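Local coordinates for tripartite motif-containing protein 65 (Homo sapiens, PDB 7JL4), which acts as an E3 ubiquitin ligase in innate immunity, autophagy and inflammation, and is represented here by its C-terminal PRY-SPRY (B30.2) domain, at residues S80-V84 with C115-D119. Numbering follows the deposited sequence.
Sequences SDHSV and CVQED
Ser83 OG is gripped by three polar partners, two of which lead across to Glu118: His82 ND1 lies 2.8 Å from Ser83 OG, and two waters bind the same hydroxyl. One water passes on to Glu118 OE1 at 2.6 Å and the other to Glu118 OE2 at 3.0 Å, each donating to its carboxylate oxygen, so the link between Ser83 and Glu118 is water-mediated; the direct Ser83 OG to Glu118 OE1 separation is 4.0 Å. The hydroxyl sits at the edge of the imidazole, in its plane, which should limit rotation of the ring. Glu118 covers one ring face: its CG stands 3.5 Å from the His82 ring centroid, 24° off the normal, a CH-pi contact. A bend at chi2 carries the Glu118 carboxylate out past the ND1-CE1 edge, on the side where CG lies, its plane inclined to that of the ring. Asp81 CG lies above the opposite face, toward the rim. With an alanine at His82, Glu118 CG would probably lose the surface it rests on and Ser83 OG its ND1 partner, leaving the carboxylate freer to swing. The backbones pair as well: Ser83 N donates to Val116 O at 2.7 Å with an N-H...O angle of 145°, while the bond from Val116 N to Val84 O at 2.9 Å is straighter. Ser83, with positive phi (72°), and Val84 thus both face Val116, the geometry of a G1 beta bulge, here where strand 84-89 begins and its antiparallel neighbour 111-116 ends, within one sheet of the SPRY beta-sandwich.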
loop_
_atom_site.group_PDB
_atom_site.type_symbol
_atom_site.label_atom_id
_atom_site.label_comp_id
_atom_site.label_asym_id
_atom_site.label_seq_id
_atom_site.Cartn_x
_atom_site.Cartn_y
_atom_site.Cartn_z
ATOM N N SER A 80 10.924 -0.446 4.522
ATOM C CA SER A 80 12.348 -0.473 4.878
ATOM C C SER A 80 13.145 0.602 4.153
ATOM O O SER A 80 14.267 0.918 4.581
ATOM C CB SER A 80 12.997 -1.828 4.559
ATOM O OG SER A 80 12.937 -2.114 3.161
ATOM N N ASP A 81 12.607 1.147 3.064
ATOM C CA ASP A 81 13.357 2.005 2.147
ATOM C C ASP A 81 12.360 2.593 1.158
ATOM O O ASP A 81 11.187 2.212 1.142
ATOM C CB ASP A 81 14.433 1.213 1.410
ATOM C CG ASP A 81 15.530 2.095 0.805
ATOM O OD1 ASP A 81 15.512 3.342 0.967
ATOM O OD2 ASP A 81 16.431 1.502 0.181
ATOM N N HIS A 82 12.845 3.515 0.316
ATOM C CA HIS A 82 12.031 4.025 -0.777
ATOM C C HIS A 82 11.900 2.965 -1.869
ATOM O O HIS A 82 12.524 1.902 -1.819
ATOM C CB HIS A 82 12.641 5.299 -1.361
ATOM C CG HIS A 82 14.033 5.098 -1.881
ATOM N ND1 HIS A 82 14.296 4.364 -3.017
ATOM C CD2 HIS A 82 15.232 5.482 -1.393
ATOM C CE1 HIS A 82 15.602 4.328 -3.221
ATOM N NE2 HIS A 82 16.193 5.001 -2.252
ATOM N N SER A 83 11.141 3.321 -2.911
ATOM C CA SER A 83 10.815 2.450 -4.045
ATOM C C SER A 83 9.823 1.364 -3.622
ATOM O O SER A 83 10.045 0.167 -3.805
ATOM C CB SER A 83 12.064 1.856 -4.682
ATOM O OG SER A 83 12.980 2.905 -4.994
ATOM N N VAL A 84 8.725 1.810 -3.019
ATOM C CA VAL A 84 7.552 0.989 -2.766
ATOM C C VAL A 84 6.329 1.790 -3.187
ATOM O O VAL A 84 6.361 3.025 -3.248
ATOM C CB VAL A 84 7.456 0.563 -1.276
ATOM C CG1 VAL A 84 8.711 -0.217 -0.867
ATOM C CG2 VAL A 84 7.290 1.773 -0.378
ATOM N N CYS A 115 3.412 6.186 -4.674
ATOM C CA CYS A 115 4.724 5.564 -4.779
ATOM C C CYS A 115 5.763 6.462 -4.102
ATOM O O CYS A 115 5.799 7.675 -4.337
ATOM C CB CYS A 115 5.054 5.299 -6.251
ATOM S SG CYS A 115 6.769 4.727 -6.513
ATOM N N VAL A 116 6.564 5.880 -3.214
ATOM C CA VAL A 116 7.596 6.609 -2.497
ATOM C C VAL A 116 8.898 6.435 -3.268
ATOM O O VAL A 116 9.373 5.314 -3.458
ATOM C CB VAL A 116 7.734 6.100 -1.058
ATOM C CG1 VAL A 116 8.779 6.891 -0.296
ATOM C CG2 VAL A 116 6.376 6.181 -0.378
ATOM N N GLN A 117 9.472 7.531 -3.720
ATOM C CA GLN A 117 10.720 7.465 -4.480
ATOM C C GLN A 117 11.847 8.075 -3.666
ATOM O O GLN A 117 11.626 8.604 -2.572
ATOM C CB GLN A 117 10.551 8.178 -5.815
ATOM C CG GLN A 117 9.658 7.437 -6.784
ATOM C CD GLN A 117 9.376 8.258 -8.034
ATOM O OE1 GLN A 117 9.294 9.492 -7.979
ATOM N NE2 GLN A 117 9.288 7.586 -9.176
ATOM N N GLU A 118 13.067 8.020 -4.232
ATOM C CA GLU A 118 14.247 8.528 -3.541
ATOM C C GLU A 118 14.032 9.946 -3.045
ATOM O O GLU A 118 14.350 10.274 -1.897
ATOM C CB GLU A 118 15.457 8.515 -4.476
ATOM C CG GLU A 118 16.030 7.164 -4.839
ATOM C CD GLU A 118 15.282 6.482 -5.979
ATOM O OE1 GLU A 118 15.784 5.425 -6.440
ATOM O OE2 GLU A 118 14.174 6.960 -6.364
ATOM N N ASP A 119 13.509 10.812 -3.917
ATOM C CA ASP A 119 13.487 12.241 -3.633
ATOM C C ASP A 119 12.148 12.874 -3.991
ATOM O O ASP A 119 12.086 14.092 -4.201
ATOM C CB ASP A 119 14.624 12.956 -4.392
HETATM O O HOH W 1 15.369 2.864 -6.610
HETATM O O HOH W 2 11.945 5.010 -6.528
#